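Side-chain contacts in bitiscetin (Bitis arietans, PDB 1JWI), which binds von Willebrand factor and induces it to interact, through its A1 domain, with platelet glycoprotein Ib alpha, so that platelets aggregate: residues A[40-44]-A[45-49]; A[51-54]-A[55-59]; A[81-84]-A[85-89]; A[103-106]-A[107-111]. All blocks are in the same frame, centred on the assembly; numbering follows the deposited sequence.

Contact 1: A[40-44]-A[45-49]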
loop_
_atom_site.group_PDB
_atom_site.type_symbol
_atom_site.label_atom_id
_atom_site.label_comp_id
_atom_site.label_asym_id
_atom_site.label_seq_id
_atom_site.Cartn_x
_atom_site.Cartn_y
_atom_site.Cartn_z
ATOM N N ALA A 40 -12.808 2.079 16.009
ATOM C CA ALA A 40 -12.076 3.094 16.750
ATOM C C ALA A 40 -11.238 4.051 15.914
ATOM O O ALA A 40 -10.558 3.651 14.966
ATOM C CB ALA A 40 -11.176 2.419 17.795
ATOM N N SER A 41 -11.311 5.325 16.276
ATOM C CA SER A 41 -10.515 6.361 15.641
ATOM C C SER A 41 -9.597 6.709 16.807
ATOM O O SER A 41 -10.031 6.645 17.958
ATOM C CB SER A 41 -11.374 7.568 15.271
ATOM O OG SER A 41 -11.838 8.241 16.430
ATOM N N ILE A 42 -8.343 7.051 16.521
ATOM C CA ILE A 42 -7.367 7.382 17.561
ATOM C C ILE A 42 -6.904 8.811 17.291
ATOM O O ILE A 42 -6.409 9.105 16.210
ATOM C CB ILE A 42 -6.176 6.380 17.507
ATOM C CG1 ILE A 42 -6.695 4.974 17.851
ATOM C CG2 ILE A 42 -5.076 6.797 18.467
ATOM C CD1 ILE A 42 -5.681 3.869 17.665
ATOM N N ASP A 43 -7.071 9.703 18.264
ATOM C CA ASP A 43 -6.708 11.097 18.027
ATOM C C ASP A 43 -5.474 11.617 18.744
ATOM O O ASP A 43 -5.039 12.733 18.479
ATOM C CB ASP A 43 -7.911 11.999 18.340
ATOM C CG ASP A 43 -7.953 13.250 17.463
ATOM O OD1 ASP A 43 -8.945 14.010 17.553
ATOM O OD2 ASP A 43 -7.003 13.478 16.681
ATOM N N SER A 44 -4.903 10.815 19.636
ATOM C CA SER A 44 -3.714 11.233 20.372
ATOM C C SER A 44 -2.861 10.039 20.789
ATOM O O SER A 44 -3.337 8.900 20.813
ATOM C CB SER A 44 -4.114 12.019 21.623
ATOM O OG SER A 44 -4.733 11.165 22.572
ATOM N N LYS A 45 -1.600 10.301 21.121
ATOM C CA LYS A 45 -0.703 9.232 21.547
ATOM C C LYS A 45 -1.245 8.585 22.814
ATOM O O LYS A 45 -1.126 7.374 22.994
ATOM C CB LYS A 45 0.705 9.770 21.812
ATOM C CG LYS A 45 1.712 8.713 22.280
ATOM C CD LYS A 45 1.886 7.596 21.249
ATOM C CE LYS A 45 3.169 6.797 21.483
ATOM N NZ LYS A 45 3.229 6.198 22.847
ATOM N N GLU A 46 -1.844 9.389 23.690
ATOM C CA GLU A 46 -2.393 8.855 24.928
ATOM C C GLU A 46 -3.559 7.911 24.648
ATOM O O GLU A 46 -3.652 6.839 25.251
ATOM C CB GLU A 46 -2.832 9.989 25.861
ATOM C CG GLU A 46 -2.753 9.588 27.334
ATOM C CD GLU A 46 -2.770 10.778 28.275
ATOM O OE1 GLU A 46 -3.874 11.268 28.590
ATOM O OE2 GLU A 46 -1.673 11.227 28.686
ATOM N N GLU A 47 -4.450 8.299 23.738
ATOM C CA GLU A 47 -5.574 7.425 23.400
ATOM C C GLU A 47 -5.002 6.161 22.751
ATOM O O GLU A 47 -5.466 5.050 23.010
ATOM C CB GLU A 47 -6.548 8.104 22.426
ATOM C CG GLU A 47 -7.707 7.193 22.031
ATOM C CD GLU A 47 -8.788 7.876 21.207
ATOM O OE1 GLU A 47 -9.903 7.319 21.131
ATOM O OE2 GLU A 47 -8.535 8.953 20.632
ATOM N N ALA A 48 -3.985 6.342 21.911
ATOM C CA ALA A 48 -3.336 5.225 21.229
ATOM C C ALA A 48 -2.824 4.198 22.234
ATOM O O ALA A 48 -3.049 2.999 22.076
ATOM C CB ALA A 48 -2.176 5.738 20.366
ATOM N N ASP A 49 -2.124 4.675 23.262
ATOM C CA ASP A 49 -1.574 3.793 24.284
ATOM C C ASP A 49 -2.672 3.026 25.009
ATOM O O ASP A 49 -2.471 1.882 25.415
ATOM C CB ASP A 49 -0.732 4.594 25.283
ATOM C CG ASP A 49 0.583 5.073 24.685
ATOM O OD1 ASP A 49 0.988 4.551 23.622
ATOM O OD2 ASP A 49 1.227 5.958 25.286
#

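Contact 2: A[51-54]-A[55-59]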
loop_
_atom_site.group_PDB
_atom_site.type_symbol
_atom_site.label_atom_id
_atom_site.label_comp_id
_atom_site.label_asym_id
_atom_site.label_seq_id
_atom_site.Cartn_x
_atom_site.Cartn_y
_atom_site.Cartn_z
ATOM N N VAL A 51 -5.726 2.152 23.678
ATOM C CA VAL A 51 -6.216 1.152 22.729
ATOM C C VAL A 51 -5.225 -0.005 22.589
ATOM O O VAL A 51 -5.627 -1.168 22.493
ATOM C CB VAL A 51 -6.491 1.791 21.337
ATOM C CG1 VAL A 51 -6.838 0.715 20.310
ATOM C CG2 VAL A 51 -7.642 2.775 21.445
ATOM N N THR A 52 -3.933 0.313 22.589
ATOM C CA THR A 52 -2.899 -0.716 22.485
ATOM C C THR A 52 -2.953 -1.626 23.712
ATOM O O THR A 52 -2.779 -2.834 23.605
ATOM C CB THR A 52 -1.482 -0.093 22.391
ATOM O OG1 THR A 52 -1.318 0.525 21.108
ATOM C CG2 THR A 52 -0.409 -1.158 22.574
ATOM N N LYS A 53 -3.198 -1.038 24.876
ATOM C CA LYS A 53 -3.275 -1.798 26.127
ATOM C C LYS A 53 -4.521 -2.688 26.144
ATOM O O LYS A 53 -4.457 -3.869 26.497
ATOM C CB LYS A 53 -3.305 -0.831 27.318
ATOM C CG LYS A 53 -3.390 -1.508 28.674
ATOM C CD LYS A 53 -3.445 -0.478 29.795
ATOM C CE LYS A 53 -3.487 -1.148 31.160
ATOM N NZ LYS A 53 -3.526 -0.134 32.245
ATOM N N LEU A 54 -5.658 -2.127 25.747
ATOM C CA LEU A 54 -6.892 -2.901 25.734
ATOM C C LEU A 54 -6.739 -4.095 24.799
ATOM O O LEU A 54 -7.100 -5.216 25.151
ATOM C CB LEU A 54 -8.074 -2.034 25.286
ATOM C CG LEU A 54 -9.462 -2.690 25.395
ATOM C CD1 LEU A 54 -9.789 -2.957 26.859
ATOM C CD2 LEU A 54 -10.525 -1.779 24.771
ATOM N N ALA A 55 -6.188 -3.852 23.614
ATOM C CA ALA A 55 -5.984 -4.905 22.625
ATOM C C ALA A 55 -5.007 -5.976 23.122
ATOM O O ALA A 55 -5.235 -7.167 22.931
ATOM C CB ALA A 55 -5.487 -4.299 21.313
ATOM N N SER A 56 -3.924 -5.545 23.762
ATOM C CA SER A 56 -2.917 -6.461 24.302
ATOM C C SER A 56 -3.451 -7.362 25.419
ATOM O O SER A 56 -2.973 -8.482 25.603
ATOM C CB SER A 56 -1.722 -5.676 24.845
ATOM O OG SER A 56 -1.004 -5.062 23.791
ATOM N N GLN A 57 -4.434 -6.871 26.168
ATOM C CA GLN A 57 -4.996 -7.646 27.271
ATOM C C GLN A 57 -6.257 -8.439 26.946
ATOM O O GLN A 57 -6.799 -9.126 27.809
ATOM C CB GLN A 57 -5.268 -6.726 28.458
ATOM C CG GLN A 57 -4.048 -6.508 29.325
ATOM C CD GLN A 57 -4.316 -5.572 30.475
ATOM O OE1 GLN A 57 -5.283 -5.747 31.222
ATOM N NE2 GLN A 57 -3.460 -4.573 30.634
ATOM N N THR A 58 -6.722 -8.348 25.705
ATOM C CA THR A 58 -7.921 -9.071 25.283
ATOM C C THR A 58 -7.568 -10.082 24.195
ATOM O O THR A 58 -8.240 -11.101 24.036
ATOM C CB THR A 58 -8.986 -8.111 24.719
ATOM O OG1 THR A 58 -9.143 -6.989 25.600
ATOM C CG2 THR A 58 -10.323 -8.832 24.580
ATOM N N LEU A 59 -6.509 -9.791 23.449
ATOM C CA LEU A 59 -6.066 -10.664 22.372
ATOM C C LEU A 59 -4.724 -11.306 22.731
ATOM O O LEU A 59 -4.596 -12.529 22.756
ATOM C CB LEU A 59 -5.929 -9.859 21.074
ATOM C CG LEU A 59 -7.175 -9.100 20.601
ATOM C CD1 LEU A 59 -6.772 -8.090 19.537
ATOM C CD2 LEU A 59 -8.222 -10.074 20.063
#

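Contact 3: A[81-84]-A[85-89]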
loop_
_atom_site.group_PDB
_atom_site.type_symbol
_atom_site.label_atom_id
_atom_site.label_comp_id
_atom_site.label_asym_id
_atom_site.label_seq_id
_atom_site.Cartn_x
_atom_site.Cartn_y
_atom_site.Cartn_z
ATOM N N PRO A 81 -1.578 8.703 -7.854
ATOM C CA PRO A 81 -2.419 9.076 -8.995
ATOM C C PRO A 81 -1.626 9.193 -10.308
ATOM O O PRO A 81 -2.216 9.269 -11.386
ATOM C CB PRO A 81 -3.028 10.398 -8.548
ATOM C CG PRO A 81 -1.909 11.012 -7.754
ATOM C CD PRO A 81 -1.423 9.840 -6.925
ATOM N N GLN A 82 -0.295 9.195 -10.215
ATOM C CA GLN A 82 0.545 9.290 -11.409
ATOM C C GLN A 82 1.873 8.526 -11.314
ATOM O O GLN A 82 2.376 8.256 -10.217
ATOM C CB GLN A 82 0.824 10.760 -11.747
ATOM C CG GLN A 82 -0.405 11.522 -12.205
ATOM C CD GLN A 82 -0.069 12.844 -12.871
ATOM O OE1 GLN A 82 -0.929 13.480 -13.477
ATOM N NE2 GLN A 82 1.184 13.262 -12.762
ATOM N N TRP A 83 2.416 8.162 -12.475
ATOM C CA TRP A 83 3.691 7.448 -12.562
ATOM C C TRP A 83 4.786 8.503 -12.525
ATOM O O TRP A 83 4.497 9.695 -12.642
ATOM C CB TRP A 83 3.796 6.675 -13.885
ATOM C CG TRP A 83 2.775 5.609 -14.070
ATOM C CD1 TRP A 83 1.516 5.748 -14.592
ATOM C CD2 TRP A 83 2.923 4.222 -13.743
ATOM N NE1 TRP A 83 0.875 4.529 -14.613
ATOM C CE2 TRP A 83 1.717 3.579 -14.097
ATOM C CE3 TRP A 83 3.957 3.464 -13.186
ATOM C CZ2 TRP A 83 1.518 2.207 -13.912
ATOM C CZ3 TRP A 83 3.760 2.099 -12.999
ATOM C CH2 TRP A 83 2.547 1.484 -13.364
ATOM N N THR A 84 6.041 8.081 -12.388
ATOM C CA THR A 84 7.131 9.043 -12.343
ATOM C C THR A 84 7.331 9.747 -13.690
ATOM O O THR A 84 7.945 10.822 -13.746
ATOM C CB THR A 84 8.456 8.380 -11.917
ATOM O OG1 THR A 84 8.794 7.343 -12.847
ATOM C CG2 THR A 84 8.340 7.784 -10.503
ATOM N N ASP A 85 6.827 9.157 -14.773
ATOM C CA ASP A 85 6.975 9.793 -16.085
ATOM C C ASP A 85 5.869 10.824 -16.299
ATOM O O ASP A 85 5.770 11.457 -17.358
ATOM C CB ASP A 85 6.993 8.745 -17.218
ATOM C CG ASP A 85 5.664 8.026 -17.404
ATOM O OD1 ASP A 85 5.621 7.075 -18.215
ATOM O OD2 ASP A 85 4.665 8.396 -16.759
ATOM N N GLY A 86 5.036 10.986 -15.274
ATOM C CA GLY A 86 3.965 11.960 -15.332
ATOM C C GLY A 86 2.647 11.526 -15.941
ATOM O O GLY A 86 1.701 12.313 -15.975
ATOM N N SER A 87 2.555 10.296 -16.437
ATOM C CA SER A 87 1.285 9.877 -17.011
ATOM C C SER A 87 0.339 9.469 -15.886
ATOM O O SER A 87 0.775 9.045 -14.807
ATOM C CB SER A 87 1.491 8.730 -18.008
ATOM O OG SER A 87 2.103 7.618 -17.394
ATOM N N SER A 88 -0.958 9.620 -16.124
ATOM C CA SER A 88 -1.961 9.274 -15.128
ATOM C C SER A 88 -2.039 7.771 -14.913
ATOM O O SER A 88 -1.771 6.981 -15.823
ATOM C CB SER A 88 -3.344 9.771 -15.565
ATOM O OG SER A 88 -3.331 11.162 -15.816
ATOM N N VAL A 89 -2.406 7.374 -13.698
ATOM C CA VAL A 89 -2.555 5.965 -13.402
ATOM C C VAL A 89 -4.001 5.615 -13.741
ATOM O O VAL A 89 -4.927 6.070 -13.075
ATOM C CB VAL A 89 -2.288 5.667 -11.918
ATOM C CG1 VAL A 89 -2.647 4.230 -11.617
ATOM C CG2 VAL A 89 -0.813 5.917 -11.583
HETATM O O HOH W 1 7.019 6.110 -14.646
#

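Contact 4: A[103-106]-A[107-111]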
loop_
_atom_site.group_PDB
_atom_site.type_symbol
_atom_site.label_atom_id
_atom_site.label_comp_id
_atom_site.label_asym_id
_atom_site.label_seq_id
_atom_site.Cartn_x
_atom_site.Cartn_y
_atom_site.Cartn_z
ATOM N N LEU A 103 -4.194 -2.582 13.815
ATOM C CA LEU A 103 -3.081 -2.572 14.753
ATOM C C LEU A 103 -2.169 -3.744 14.370
ATOM O O LEU A 103 -2.614 -4.886 14.290
ATOM C CB LEU A 103 -3.604 -2.732 16.185
ATOM C CG LEU A 103 -4.578 -1.641 16.652
ATOM C CD1 LEU A 103 -4.993 -1.890 18.092
ATOM C CD2 LEU A 103 -3.908 -0.281 16.516
ATOM N N ASP A 104 -0.895 -3.447 14.138
ATOM C CA ASP A 104 0.100 -4.439 13.725
ATOM C C ASP A 104 0.512 -5.400 14.845
ATOM O O ASP A 104 1.118 -4.994 15.837
ATOM C CB ASP A 104 1.334 -3.695 13.215
ATOM C CG ASP A 104 2.318 -4.592 12.496
ATOM O OD1 ASP A 104 2.209 -5.837 12.566
ATOM O OD2 ASP A 104 3.225 -4.024 11.855
ATOM N N VAL A 105 0.206 -6.677 14.669
ATOM C CA VAL A 105 0.549 -7.689 15.664
ATOM C C VAL A 105 2.057 -7.760 15.924
ATOM O O VAL A 105 2.492 -8.045 17.043
ATOM C CB VAL A 105 0.073 -9.087 15.217
ATOM C CG1 VAL A 105 0.953 -9.604 14.078
ATOM C CG2 VAL A 105 0.087 -10.049 16.398
ATOM N N HIS A 106 2.847 -7.478 14.893
ATOM C CA HIS A 106 4.298 -7.547 14.998
ATOM C C HIS A 106 4.949 -6.489 15.882
ATOM O O HIS A 106 6.115 -6.621 16.257
ATOM C CB HIS A 106 4.902 -7.523 13.593
ATOM C CG HIS A 106 4.489 -8.697 12.759
ATOM N ND1 HIS A 106 4.129 -8.582 11.434
ATOM C CD2 HIS A 106 4.368 -10.009 13.068
ATOM C CE1 HIS A 106 3.800 -9.772 10.964
ATOM N NE2 HIS A 106 3.936 -10.658 11.935
ATOM N N THR A 107 4.209 -5.442 16.219
ATOM C CA THR A 107 4.746 -4.397 17.087
ATOM C C THR A 107 3.918 -4.416 18.377
ATOM O O THR A 107 3.925 -3.470 19.160
ATOM C CB THR A 107 4.675 -2.991 16.410
ATOM O OG1 THR A 107 3.317 -2.675 16.075
ATOM C CG2 THR A 107 5.524 -2.959 15.135
ATOM N N GLU A 108 3.220 -5.529 18.579
ATOM C CA GLU A 108 2.356 -5.733 19.738
ATOM C C GLU A 108 1.283 -4.651 19.784
ATOM O O GLU A 108 1.014 -4.052 20.827
ATOM C CB GLU A 108 3.180 -5.756 21.038
ATOM C CG GLU A 108 4.313 -6.773 21.002
ATOM C CD GLU A 108 4.703 -7.300 22.376
ATOM O OE1 GLU A 108 4.857 -6.484 23.312
ATOM O OE2 GLU A 108 4.867 -8.534 22.506
ATOM N N TYR A 109 0.687 -4.403 18.620
ATOM C CA TYR A 109 -0.371 -3.418 18.473
ATOM C C TYR A 109 0.057 -1.989 18.787
ATOM O O TYR A 109 -0.773 -1.152 19.155
ATOM C CB TYR A 109 -1.566 -3.819 19.344
ATOM C CG TYR A 109 -2.015 -5.242 19.115
ATOM C CD1 TYR A 109 -2.153 -5.750 17.823
ATOM C CD2 TYR A 109 -2.322 -6.075 20.188
ATOM C CE1 TYR A 109 -2.585 -7.057 17.601
ATOM C CE2 TYR A 109 -2.756 -7.388 19.980
ATOM C CZ TYR A 109 -2.886 -7.869 18.683
ATOM O OH TYR A 109 -3.324 -9.156 18.462
ATOM N N ARG A 110 1.346 -1.706 18.631
ATOM C CA ARG A 110 1.867 -0.370 18.893
ATOM C C ARG A 110 1.785 0.540 17.661
ATOM O O ARG A 110 1.674 1.759 17.790
ATOM C CB ARG A 110 3.324 -0.458 19.360
ATOM C CG ARG A 110 3.909 0.867 19.812
ATOM C CD ARG A 110 3.163 1.420 21.031
ATOM N NE ARG A 110 3.219 0.524 22.188
ATOM C CZ ARG A 110 2.658 0.784 23.367
ATOM N NH1 ARG A 110 1.993 1.917 23.556
ATOM N NH2 ARG A 110 2.763 -0.088 24.362
ATOM N N THR A 111 1.831 -0.048 16.468
ATOM C CA THR A 111 1.779 0.746 15.239
ATOM C C THR A 111 0.658 0.312 14.302
ATOM O O THR A 111 -0.016 -0.691 14.547
ATOM C CB THR A 111 3.117 0.656 14.479
ATOM O OG1 THR A 111 3.422 -0.721 14.225
ATOM C CG2 THR A 111 4.227 1.261 15.304
HETATM O O HOH W 2 3.283 -1.280 11.671
#

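Contact 1: A[40-44]-A[45-49]
Ser41 meets Glu47 through its carbonyl: Ser41 O lies 3.2 Å from Glu47 OE1, two acceptors that would be poor neighbours but for Lys126, whose ammonium serves both. Tyr16 also bonds Glu47 OE1, while the hydroxyl of Ser41 goes to an acidic side chain of the neighbouring chain. Next along the loop, Ile42 lays its branch methyl alongside the helix, with Ile42 CG2 3.6 Å from Ala48 CB. A methyl as small as that of Ala48 lets the branched chain come in close. At Asp43 the backbone takes over. Asp43 N donates to Glu47 OE2 over 2.9 Å, nearly straight at 167° but coming from above the carboxylate plane. Glu47 spans the gap because it is stretched throughout, with CG anti to the backbone N (chi1 178°). Ser44 is the N-cap of helix 45-58. With chi1 at 69° its hydroxyl sits between the backbone N and the carbonyl carbon, where Ser44 OG accepts from Glu47 N at 3.1 Å, and Ala48 N donates to Ser44 O at 2.9 Å in the opening helical turn. Glu47 thus has the residue spacing of a capping box, yet its carboxylate takes the amide of Asp43 rather than that of Ser44, which is buried without a partner. Lys45, the first helical residue, reaches one turn on, Lys45 NZ forming a salt bridge with Asp49 OD1 at 2.9 Å, an oxygen shared with Arg110. With Lys126, Tyr16 and Asp43 N around it, the buried Glu47 is probably kept ionised, and a negative group at a helix start would also suit the helix dipole.

Contact 2: A[51-54]-A[55-59]
Lys53 and Gln57, one helical turn apart, run side by side and point the same way. Every torsion of Lys53 is close to 180°, and the long methylene chain therefore stands straight off the helix from its CB. Its CG comes first, with Lys53 CG 3.6 Å from Gln57 NE2; CD is a little farther off, and Lys53 CE returns to 3.5 Å from the same Gln57 NE2. The ammonium passes beyond the amide, Lys53 NZ standing 4.7 Å from Gln57 NE2. Both nitrogens are donors, so the amide nitrogen lies along the methylenes of Lys53 instead of bonding to its ammonium, which suits an exposed surface. Elsewhere short hydroxyl side chains fold back on the helix. Ser56 OG donates to Thr52 O at 2.9 Å while Ser56 N reaches the same oxygen from the opposite face of the carbonyl plane. Thr58 OG1 donates to Leu54 O at 2.7 Å; placed beside its own backbone N (chi1 -47°), the hydroxyl is turned back toward the preceding turn, where that carbonyl lies. The small Ala55 suits a buried face. On that side Val51 and Ala55 pack on Leu103 of strand 100-103 and Val51 on Ile124 of strand 121-126, while Leu54 lies against Tyr16 and Val18 of strand 14-20.

Contact 3: A[81-84]-A[85-89]
Val89 lies over the indole of Trp83: Val89 CG2 sits over one face of the five-membered ring, 4.0 Å from its centroid, a CH-pi contact made with the two side chains crossing at about a right angle. Ser87 O and Ser88 O lie at the indole's edge, in its plane, so methyl and carbonyls hem in the pyrrole part on different sides. Beneath them Trp83 N donates to Ser87 O at 3.0 Å, almost straight at 170°, and Val89 N donates to Pro81 O, leaving Gln82 and Ser88 a non-hydrogen-bonded pair. The chain reverses by a type I turn from Trp83 to Gly86 joined to a G1 beta bulge. Gly86, at phi 87°, suits the spot because a side chain would jam against the preceding carbonyl. An Asx turn braces the bend: Asp85 OD2 accepts from Ser87 N at 2.9 Å and from Ser87 OG at 2.8 Å. In snaclecs this long loop is characteristically swapped between subunits; here Trp83 meets an aromatic ring of the partner chain edge-to-face, and Asp85 OD1 and Thr84 OG1 bond to polar and acidic side chains there. The other side is looser and exposed. Gln82 NE2 approaches Gly86 O only at a poor angle, 3.4 Å apart, and Gln82 OE1 stays 4.1 Å from Ser88 OG.

Contact 4: A[103-106]-A[107-111]
Asp104 and Thr111 close a compact loop between strands 100-103 and 112-115 of the C-type lectin fold, and an Asx turn starts it. Backbone bonds do most of the folding. Asp104 N donates to Thr111 O at 2.9 Å, practically straight at 178°, and Glu108 N donates to Val105 O. Asp104 O is gripped twice, by Tyr109 N at 2.9 Å and by Thr107 N at 3.1 Å, from opposite faces of its carbonyl plane. To wind so tightly the backbone passes through left-handed helical angles at both Glu108 and Tyr109. Among apolar contacts, the Tyr109 ring is central: Tyr109 CD1 lies 3.7 Å from Leu103 CB, the side chains crossing at about a right angle, and Tyr109 CE1 rests 3.7 Å from Val105 CA. Leu103 O stands at the ring's edge. A flat residue suits this place, since its ring also meets that of Phe62 while its hydroxyl bonds to Tyr64 O. Polar side chains complete the turn. Asp104, its CG anti to the backbone N (chi1 -168°), brings OD1 beneath His106 N, which meets the carboxylate from above its plane. Short beta-branched alcohols bring Thr107 OG1 within 2.7 Å of Thr111 OG1; the Thr107 proton may go there or to Asp104 O. One water joins Asp104 to Thr111, giving to Asp104 OD2 at 2.8 Å and accepting from Thr111 OG1 at 2.6 Å.

From the N terminus the four contacts come in series; none nests in or crosses another. Contact 1 turns the chain from strand 38-39 into helix 45-58, and contact 2 lies on the last turns of that helix, touching contact 1 through Ile42 and Val51. Contact 3 reverses the chain far out on the long loop between strands 66-72 and 100-103, its centre about 35 Å from that of contact 1. Contact 4 then closes the loop from strand 100-103 to strand 112-115. Returning to the helix, it joins contact 1 by the Asp49–Arg110 salt bridge and contact 2 by a probable hydrogen bond between Thr52 OG1 and Tyr109 O.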